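Local coordinates for carbonic anhydrase (Coccomyxa sp. PA, PDB 3UCJ) that catalyses the reversible hydration of carbon dioxide to hydrogencarbonate as a beta-class, zinc-dependent enzyme with one zinc ion per subunit, at the interface of chains A and B and the interface of chains A and C. Coordinates in Å, arbitrary orientation; residue numbers count along the deposited sequence, not the author numbering. Chains: chain A/B/C, Carbonic anhydrase.

Contact 1: the interface of chains A and B. Residues chain A 71, 121-123; chain B 83-84, 87-88.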
loop_
_atom_site.group_PDB
_atom_site.type_symbol
_atom_site.label_atom_id
_atom_site.label_comp_id
_atom_site.label_asym_id
_atom_site.label_seq_id
_atom_site.Cartn_x
_atom_site.Cartn_y
_atom_site.Cartn_z
ATOM N N VAL A 71 -7.318 -12.310 -0.283
ATOM C CA VAL A 71 -6.680 -13.594 0.113
ATOM C C VAL A 71 -6.395 -13.693 1.595
ATOM O O VAL A 71 -5.602 -12.918 2.193
ATOM C CB VAL A 71 -5.343 -13.775 -0.759
ATOM C CG1 VAL A 71 -4.439 -14.867 -0.078
ATOM C CG2 VAL A 71 -5.680 -13.983 -2.246
ATOM N N GLY A 121 7.220 -13.299 -5.017
ATOM C CA GLY A 121 5.935 -12.852 -5.570
ATOM C C GLY A 121 5.137 -12.057 -4.516
ATOM O O GLY A 121 5.479 -11.997 -3.275
ATOM N N VAL A 122 4.024 -11.541 -5.020
ATOM C CA VAL A 122 3.194 -10.648 -4.145
ATOM C C VAL A 122 2.331 -11.372 -3.144
ATOM O O VAL A 122 1.996 -10.801 -2.072
ATOM C CB VAL A 122 2.292 -9.707 -5.020
ATOM C CG1 VAL A 122 3.136 -8.755 -5.810
ATOM C CG2 VAL A 122 1.373 -10.534 -5.889
ATOM N N THR A 123 1.890 -12.607 -3.443
ATOM C CA THR A 123 1.071 -13.267 -2.496
ATOM C C THR A 123 1.850 -13.528 -1.199
ATOM O O THR A 123 1.309 -13.428 -0.090
ATOM C CB THR A 123 0.533 -14.626 -3.055
ATOM O OG1 THR A 123 -0.144 -14.383 -4.278
ATOM C CG2 THR A 123 -0.428 -15.264 -2.088
ATOM N N MET B 83 -3.602 -7.353 -6.185
ATOM C CA MET B 83 -2.512 -8.093 -6.958
ATOM C C MET B 83 -2.316 -9.524 -6.480
ATOM O O MET B 83 -1.989 -10.399 -7.308
ATOM C CB MET B 83 -1.227 -7.325 -6.971
ATOM C CG MET B 83 -1.220 -6.124 -7.924
ATOM S SD MET B 83 -1.407 -6.567 -9.691
ATOM C CE MET B 83 -3.075 -5.883 -10.033
ATOM N N SER B 84 -2.492 -9.786 -5.182
ATOM C CA SER B 84 -2.414 -11.152 -4.725
ATOM C C SER B 84 -3.583 -12.012 -5.159
ATOM O O SER B 84 -3.382 -13.262 -5.414
ATOM C CB SER B 84 -2.116 -11.197 -3.238
ATOM O OG SER B 84 -3.227 -10.597 -2.589
ATOM N N GLU B 87 -2.404 -12.775 -8.738
ATOM C CA GLU B 87 -1.296 -13.705 -8.783
ATOM C C GLU B 87 -1.732 -15.109 -8.437
ATOM O O GLU B 87 -1.431 -16.005 -9.137
ATOM C CB GLU B 87 -0.158 -13.288 -7.885
ATOM C CG GLU B 87 1.067 -14.121 -8.029
ATOM C CD GLU B 87 2.186 -13.709 -7.096
ATOM O OE1 GLU B 87 3.074 -13.000 -7.495
ATOM O OE2 GLU B 87 2.159 -14.105 -5.976
ATOM N N TYR B 88 -2.431 -15.293 -7.344
ATOM C CA TYR B 88 -2.830 -16.634 -6.973
ATOM C C TYR B 88 -3.696 -17.348 -8.007
ATOM O O TYR B 88 -3.522 -18.509 -8.230
ATOM C CB TYR B 88 -3.470 -16.702 -5.596
ATOM C CG TYR B 88 -3.761 -18.120 -5.181
ATOM C CD1 TYR B 88 -2.742 -19.029 -4.975
ATOM C CD2 TYR B 88 -5.038 -18.560 -5.026
ATOM C CE1 TYR B 88 -3.006 -20.305 -4.627
ATOM C CE2 TYR B 88 -5.306 -19.832 -4.679
ATOM C CZ TYR B 88 -4.297 -20.712 -4.489
ATOM O OH TYR B 88 -4.575 -22.002 -4.146
HETATM O O HOH W 1 -5.776 -10.366 -1.626
#

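Contact 2: the interface of chains A and B. Residues chain A 16, 19-20, 31; chain B 57, 188, 193.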
loop_
_atom_site.group_PDB
_atom_site.type_symbol
_atom_site.label_atom_id
_atom_site.label_comp_id
_atom_site.label_asym_id
_atom_site.label_seq_id
_atom_site.Cartn_x
_atom_site.Cartn_y
_atom_site.Cartn_z
ATOM N N ASN A 16 -26.940 -15.441 -16.332
ATOM C CA ASN A 16 -27.316 -14.222 -15.596
ATOM C C ASN A 16 -28.748 -13.724 -15.953
ATOM O O ASN A 16 -29.505 -13.311 -15.063
ATOM C CB ASN A 16 -26.278 -13.139 -15.953
ATOM C CG ASN A 16 -26.722 -11.745 -15.608
ATOM O OD1 ASN A 16 -26.853 -10.910 -16.525
ATOM N ND2 ASN A 16 -26.896 -11.440 -14.323
ATOM N N TRP A 19 -31.303 -15.976 -14.437
ATOM C CA TRP A 19 -31.381 -15.610 -13.035
ATOM C C TRP A 19 -32.127 -14.304 -12.791
ATOM O O TRP A 19 -32.964 -14.259 -11.914
ATOM C CB TRP A 19 -29.931 -15.481 -12.428
ATOM C CG TRP A 19 -29.901 -14.895 -11.057
ATOM C CD1 TRP A 19 -30.169 -15.530 -9.881
ATOM C CD2 TRP A 19 -29.574 -13.520 -10.712
ATOM N NE1 TRP A 19 -30.031 -14.645 -8.819
ATOM C CE2 TRP A 19 -29.666 -13.407 -9.314
ATOM C CE3 TRP A 19 -29.204 -12.390 -11.469
ATOM C CZ2 TRP A 19 -29.388 -12.227 -8.640
ATOM C CZ3 TRP A 19 -28.913 -11.219 -10.799
ATOM C CH2 TRP A 19 -28.999 -11.154 -9.387
ATOM N N ALA A 20 -31.825 -13.223 -13.521
ATOM C CA ALA A 20 -32.466 -11.956 -13.173
ATOM C C ALA A 20 -33.952 -12.067 -13.551
ATOM O O ALA A 20 -34.807 -11.429 -12.943
ATOM C CB ALA A 20 -31.870 -10.829 -13.971
ATOM N N PHE A 31 -35.045 -6.126 -7.971
ATOM C CA PHE A 31 -33.920 -5.254 -8.445
ATOM C C PHE A 31 -34.326 -3.776 -8.393
ATOM O O PHE A 31 -33.557 -2.873 -7.954
ATOM C CB PHE A 31 -33.507 -5.657 -9.835
ATOM C CG PHE A 31 -33.034 -7.080 -9.933
ATOM C CD1 PHE A 31 -31.846 -7.479 -9.247
ATOM C CD2 PHE A 31 -33.737 -8.020 -10.678
ATOM C CE1 PHE A 31 -31.421 -8.789 -9.299
ATOM C CE2 PHE A 31 -33.306 -9.366 -10.772
ATOM C CZ PHE A 31 -32.109 -9.742 -10.090
ATOM N N LEU B 57 -25.276 -13.497 -9.114
ATOM C CA LEU B 57 -25.759 -12.924 -10.353
ATOM C C LEU B 57 -25.403 -13.750 -11.565
ATOM O O LEU B 57 -26.020 -13.636 -12.603
ATOM C CB LEU B 57 -25.351 -11.447 -10.445
ATOM C CG LEU B 57 -23.859 -11.123 -10.788
ATOM C CD1 LEU B 57 -23.777 -11.101 -12.225
ATOM C CD2 LEU B 57 -23.611 -9.713 -10.225
ATOM N N TYR B 188 -22.720 -4.145 -14.809
ATOM C CA TYR B 188 -23.949 -4.663 -14.217
ATOM C C TYR B 188 -24.879 -3.521 -13.900
ATOM O O TYR B 188 -24.446 -2.500 -13.526
ATOM C CB TYR B 188 -23.632 -5.413 -12.938
ATOM C CG TYR B 188 -24.767 -6.030 -12.149
ATOM C CD1 TYR B 188 -25.351 -7.203 -12.537
ATOM C CD2 TYR B 188 -25.188 -5.481 -10.969
ATOM C CE1 TYR B 188 -26.332 -7.779 -11.803
ATOM C CE2 TYR B 188 -26.175 -6.065 -10.230
ATOM C CZ TYR B 188 -26.737 -7.207 -10.654
ATOM O OH TYR B 188 -27.706 -7.763 -9.915
ATOM N N GLY B 193 -30.684 -6.321 -12.671
ATOM C CA GLY B 193 -29.988 -7.601 -12.412
ATOM C C GLY B 193 -29.210 -8.087 -13.621
ATOM O O GLY B 193 -28.737 -9.234 -13.629
#

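Contact 3: the interface of chains A and C. Residues chain A 138, 141-143; chain C 218, 222, 225-226.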
loop_
_atom_site.group_PDB
_atom_site.type_symbol
_atom_site.label_atom_id
_atom_site.label_comp_id
_atom_site.label_asym_id
_atom_site.label_seq_id
_atom_site.Cartn_x
_atom_site.Cartn_y
_atom_site.Cartn_z
ATOM N N ALA A 138 2.910 -19.830 18.778
ATOM C CA ALA A 138 3.648 -21.071 18.766
ATOM C C ALA A 138 3.064 -22.090 19.703
ATOM O O ALA A 138 2.925 -23.230 19.357
ATOM C CB ALA A 138 5.074 -20.831 19.090
ATOM N N LEU A 141 0.025 -23.881 18.291
ATOM C CA LEU A 141 0.186 -24.509 16.985
ATOM C C LEU A 141 1.187 -25.703 16.947
ATOM O O LEU A 141 1.061 -26.685 16.138
ATOM C CB LEU A 141 0.627 -23.419 15.944
ATOM C CG LEU A 141 -0.555 -22.425 15.658
ATOM C CD1 LEU A 141 0.013 -21.345 14.784
ATOM C CD2 LEU A 141 -1.562 -23.104 14.829
ATOM N N HIS A 142 2.231 -25.561 17.737
ATOM C CA HIS A 142 3.325 -26.561 17.680
ATOM C C HIS A 142 2.864 -27.906 18.157
ATOM O O HIS A 142 1.971 -27.996 19.014
ATOM C CB HIS A 142 4.563 -26.091 18.424
ATOM C CG HIS A 142 5.371 -25.125 17.637
ATOM N ND1 HIS A 142 6.465 -24.478 18.152
ATOM C CD2 HIS A 142 5.236 -24.678 16.361
ATOM C CE1 HIS A 142 6.986 -23.683 17.229
ATOM N NE2 HIS A 142 6.254 -23.787 16.133
ATOM N N GLY A 143 3.397 -28.956 17.531
ATOM C CA GLY A 143 2.963 -30.290 17.881
ATOM C C GLY A 143 1.594 -30.723 17.414
ATOM O O GLY A 143 1.161 -31.827 17.766
ATOM N N GLN C 218 12.593 -19.770 13.896
ATOM C CA GLN C 218 11.255 -20.215 14.050
ATOM C C GLN C 218 10.363 -19.522 12.979
ATOM O O GLN C 218 9.489 -20.149 12.396
ATOM C CB GLN C 218 10.797 -19.879 15.435
ATOM C CG GLN C 218 9.447 -20.381 15.896
ATOM C CD GLN C 218 9.489 -21.905 16.118
ATOM O OE1 GLN C 218 9.196 -22.686 15.189
ATOM N NE2 GLN C 218 9.986 -22.336 17.309
ATOM N N PHE C 222 8.931 -22.345 10.735
ATOM C CA PHE C 222 7.942 -22.625 11.673
ATOM C C PHE C 222 7.331 -24.023 11.508
ATOM O O PHE C 222 7.048 -24.604 12.530
ATOM C CB PHE C 222 6.748 -21.639 11.517
ATOM C CG PHE C 222 5.820 -21.620 12.651
ATOM C CD1 PHE C 222 5.996 -20.710 13.713
ATOM C CD2 PHE C 222 4.711 -22.475 12.678
ATOM C CE1 PHE C 222 5.112 -20.639 14.786
ATOM C CE2 PHE C 222 3.801 -22.417 13.713
ATOM C CZ PHE C 222 3.987 -21.504 14.822
ATOM N N SER C 225 7.968 -27.494 13.214
ATOM C CA SER C 225 7.517 -27.851 14.564
ATOM C C SER C 225 6.108 -28.325 14.706
ATOM O O SER C 225 5.687 -28.662 15.832
ATOM C CB SER C 225 7.797 -26.779 15.581
ATOM O OG SER C 225 9.128 -26.385 15.447
ATOM N N LEU C 226 5.371 -28.403 13.616
ATOM C CA LEU C 226 4.120 -29.197 13.638
ATOM C C LEU C 226 4.448 -30.722 13.801
ATOM O O LEU C 226 5.613 -31.127 13.537
ATOM C CB LEU C 226 3.294 -28.950 12.344
ATOM C CG LEU C 226 3.138 -27.436 11.998
ATOM C CD1 LEU C 226 2.327 -27.195 10.707
ATOM C CD2 LEU C 226 2.489 -26.724 13.180
#

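Contact 4: the interface of chains A and B. Residues chain A 68-70, 81, 126; chain B 68, 81, 85.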
loop_
_atom_site.group_PDB
_atom_site.type_symbol
_atom_site.label_atom_id
_atom_site.label_comp_id
_atom_site.label_asym_id
_atom_site.label_seq_id
_atom_site.Cartn_x
_atom_site.Cartn_y
_atom_site.Cartn_z
ATOM N N GLN A 68 -16.023 -6.945 1.150
ATOM C CA GLN A 68 -14.604 -6.970 0.869
ATOM C C GLN A 68 -14.127 -8.421 0.872
ATOM O O GLN A 68 -14.387 -9.122 1.793
ATOM C CB GLN A 68 -13.836 -6.162 1.897
ATOM C CG GLN A 68 -12.425 -6.598 2.163
ATOM C CD GLN A 68 -11.403 -6.083 1.174
ATOM O OE1 GLN A 68 -10.263 -6.411 1.264
ATOM N NE2 GLN A 68 -11.819 -5.264 0.276
ATOM N N ARG A 69 -13.419 -8.844 -0.164
ATOM C CA ARG A 69 -12.911 -10.224 -0.124
ATOM C C ARG A 69 -11.477 -10.138 -0.644
ATOM O O ARG A 69 -11.224 -9.474 -1.626
ATOM C CB ARG A 69 -13.733 -11.125 -1.077
ATOM C CG ARG A 69 -15.043 -11.598 -0.353
ATOM C CD ARG A 69 -15.865 -12.366 -1.389
ATOM N NE ARG A 69 -15.254 -13.671 -1.777
ATOM C CZ ARG A 69 -15.856 -14.566 -2.540
ATOM N NH1 ARG A 69 -17.086 -14.345 -3.071
ATOM N NH2 ARG A 69 -15.214 -15.651 -2.837
ATOM N N ASN A 70 -10.573 -10.702 0.150
ATOM C CA ASN A 70 -9.137 -10.709 -0.265
ATOM C C ASN A 70 -8.535 -12.042 0.167
ATOM O O ASN A 70 -9.176 -12.823 0.887
ATOM C CB ASN A 70 -8.405 -9.488 0.399
ATOM C CG ASN A 70 -8.359 -9.586 1.938
ATOM O OD1 ASN A 70 -7.820 -10.536 2.540
ATOM N ND2 ASN A 70 -8.873 -8.550 2.601
ATOM N N ASN A 81 -7.384 -0.572 0.448
ATOM C CA ASN A 81 -8.451 -1.299 -0.165
ATOM C C ASN A 81 -9.481 -1.766 0.904
ATOM O O ASN A 81 -10.697 -1.417 0.879
ATOM C CB ASN A 81 -7.802 -2.565 -0.899
ATOM C CG ASN A 81 -8.775 -3.385 -1.682
ATOM O OD1 ASN A 81 -9.891 -3.703 -1.227
ATOM N ND2 ASN A 81 -8.274 -3.953 -2.849
ATOM N N TRP A 126 1.806 -10.452 0.709
ATOM C CA TRP A 126 0.442 -10.289 1.267
ATOM C C TRP A 126 0.155 -11.039 2.524
ATOM O O TRP A 126 -0.488 -10.538 3.469
ATOM C CB TRP A 126 -0.604 -10.552 0.130
ATOM C CG TRP A 126 -2.022 -10.367 0.596
ATOM C CD1 TRP A 126 -2.904 -11.360 0.925
ATOM C CD2 TRP A 126 -2.675 -9.106 0.940
ATOM N NE1 TRP A 126 -4.070 -10.796 1.380
ATOM C CE2 TRP A 126 -3.957 -9.429 1.420
ATOM C CE3 TRP A 126 -2.292 -7.731 0.873
ATOM C CZ2 TRP A 126 -4.907 -8.450 1.840
ATOM C CZ3 TRP A 126 -3.251 -6.734 1.357
ATOM C CH2 TRP A 126 -4.549 -7.134 1.816
ATOM N N GLN B 68 -12.365 -10.800 -6.000
ATOM C CA GLN B 68 -11.806 -9.612 -5.338
ATOM C C GLN B 68 -12.909 -8.562 -5.482
ATOM O O GLN B 68 -13.430 -8.339 -6.581
ATOM C CB GLN B 68 -10.621 -9.153 -6.166
ATOM C CG GLN B 68 -10.182 -7.650 -6.074
ATOM C CD GLN B 68 -9.622 -7.123 -4.701
ATOM O OE1 GLN B 68 -9.540 -5.899 -4.512
ATOM N NE2 GLN B 68 -9.260 -8.005 -3.768
ATOM N N ASN B 81 -3.344 -6.048 -2.315
ATOM C CA ASN B 81 -4.583 -6.757 -2.118
ATOM C C ASN B 81 -5.157 -7.272 -3.437
ATOM O O ASN B 81 -5.373 -8.521 -3.558
ATOM C CB ASN B 81 -5.566 -5.792 -1.330
ATOM C CG ASN B 81 -6.911 -6.445 -1.050
ATOM O OD1 ASN B 81 -7.412 -7.359 -1.792
ATOM N ND2 ASN B 81 -7.530 -5.968 0.085
ATOM N N CYS B 85 -4.799 -11.445 -5.276
ATOM C CA CYS B 85 -5.918 -12.233 -5.892
ATOM C C CYS B 85 -5.465 -12.621 -7.356
ATOM O O CYS B 85 -5.672 -13.768 -7.776
ATOM C CB CYS B 85 -7.286 -11.485 -5.889
ATOM S SG CYS B 85 -7.900 -11.290 -4.291
#

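Contact 1: the interface of chains A and B
B:Glu87, on helix 80-93 of chain B, projects against A:Val122 and A:Thr123, the opening residues of helix 122-126 in chain A. Its CB lies 3.7 Å from CG2 of A:Val122 and also approaches OG1 of A:Thr123. CG continues anti to the backbone N (chi1 -173°) and the chain stays extended beyond it, which carries the carboxylate straight to the start of the helix. CD then packs on the same A:Val122 methyl, with CG2 to CD at 3.5 Å. At the tip the two oxygens divide the work. OE1 accepts a hydrogen bond from the backbone N of A:Val122 at 3.0 Å on its syn side, moderately out of the carboxylate plane. OE2 takes two donors from one face of that plane: the backbone N of A:Thr123 at 3.0 Å, from well above it, and the hydroxyl OG1 of A:Thr123 at 2.9 Å, on the anti side. The carboxylate thus caps the N-terminal end of a helix, where the helix dipole would probably stabilise its negative charge. Beside it, B:Ser84 CB touches A:Thr123 CA, and its OG reaches the backbone N of A:Val71 through a water lying 2.7 Å from that OG. A:Val71, A:Thr123 and B:Tyr88 belong to residues that line acetazolamide pockets, so the contact ties the inhibitor-binding wall of one subunit to a helix of its neighbour and probably helps to shape the active site at the dimer interface.

Contact 2: the interface of chains A and B
Hydrogen bonding centres on the side-chain amide of A:Asn16, which meets backbone carbonyls of B:Leu57 and B:Gly193. Its ND2 donates to O of B:Leu57 at 2.9 Å, and this acceptor lies close to the asparagine amide plane, although the donor stands tilted from the carbonyl plane. The second bond, from ND2 to O of B:Gly193 at 3.0 Å, has the reverse geometry: the donor lies in the carbonyl plane, while the acceptor is tilted from the amide plane. With CG anti to the backbone N (chi1 164°), the amide leaves helix 10-26 at an angle that lets one nitrogen join two separate segments of chain B. CH-pi contacts form a second group. CA of B:Leu57 sits over the six-membered ring of A:Trp19, 3.6 Å from its centroid and displaced toward the rim. CA of B:Gly193 lies centrally over A:Phe31, also 3.6 Å from that ring's centroid. Van der Waals and edge contacts complete the patch. CZ3 of A:Trp19 touches CB of B:Leu57 at 3.6 Å, and the indole edge faces, in its own plane, both the phenolic OH of B:Tyr188 and O of B:Gly193. O of B:Gly193 also meets CB of A:Ala20 at 3.5 Å. By fitting an N-terminal helix and the following loop of chain A onto the body of chain B, the site appears to hold the arm exchanged between dimer partners.

Contact 3: the interface of chains A and C
At the apolar centre the imidazole of A:His142 lies against C:Phe222 and C:Ser225. NE2 points at the phenyl face, 3.4 Å above the ring plane and over its centre, with CZ the near atom at 3.5 Å from NE2. One face of the imidazole carries CB of C:Ser225, 3.4 Å from the ring centroid, a CH-pi contact placed almost centrally. CB of A:Ala138 backs the opposite face toward the rim, so the histidine is sandwiched between a residue of its own chain and one of the partner. CG is anti to the carbonyl carbon (chi1 -79°), a turn that sends the ring from A:His142 toward chain C. Around this core the phenyl rim meets A:Leu141, whose side chain crosses that of C:Phe222 at about a right angle, with CD1 to CZ at 4.0 Å. CZ also approaches CA of A:Ala138. Further out, CD2 of C:Leu226 packs on the backbone O of A:Leu141 at 3.3 Å. The rim becomes polar at C:Gln218, whose amide stands at the imidazole edge with the two planes 49° apart; OE1 approaches ring carbon CE1 of A:His142 at 3.2 Å, an edge contact, not a hydrogen bond. On the other flank the backbone N of A:Gly143 donates to O of C:Ser225 at 2.9 Å, in the carbonyl plane. The patch joins a short helix and turn of one subunit to the C-terminal end of another, and probably helps to assemble dimers into the tetramer.

Contact 4: the interface of chains A and B
A:Asn81 and B:Asn81, equivalent residues of two beta-class carbonic anhydrase subunits, meet with their amides stacked, planes 9° apart and CG to CG at 3.6 Å. Each also donates from ND2 across the interface, A:Asn81 to B:Gln68 and B:Asn81 to A:Gln68. A:Asn81 ND2 reaches B:Gln68 OE1 at 2.9 Å, nearly straight at 169°. B:Asn81 ND2 reaches A:Gln68 OE1 at 3.0 Å. Both donors lie in the carbonyl plane on a lone pair, although the paired amides are almost perpendicular. Beside this stack, B:Asn81 runs alongside A:Trp126: its CA stands over the six-membered ring, displaced toward the rim, and its CB touches CH2 at 3.6 Å.

Within each chain the same amides are oriented by further bonds. A:Gln68 NE2 donates to A:Asn81 OD1 at 2.9 Å, and B:Gln68 NE2 to B:Asn81 OD1 at 2.8 Å, so the four side chains form a closed ring of hydrogen bonds in which the orientation of each amide depends on its neighbours. The glutamine chains bend at chi2 (83° in A:Gln68), bringing their amides from strand 65-70 to the two-fold axis. A:Asn70 ND2 adds a second in-plane donor to A:Gln68 OE1 at 2.9 Å. Behind B:Gln68 NE2, the sulfur of B:Cys85 accepts a weak hydrogen bond.

Contacts 1 and 4 lie side by side, their C-alpha centres about 9 Å apart, and share two elements: helix 80-93 of chain B and helix 122-126 of chain A. A:Val71 in contact 1 directly follows strand 65-70 of contact 4, which links the two-fold core to residues near the inhibitor. Contact 2 belongs to the same A/B interface, about 24 Å from contact 4 and 30 Å from contact 1, where the N-terminal arm meets its partner. Contact 3 joins chain C, about 25 Å from contact 1 and 47 Å from contact 2, consistent with a tetramer assembled from arm-exchanged dimers.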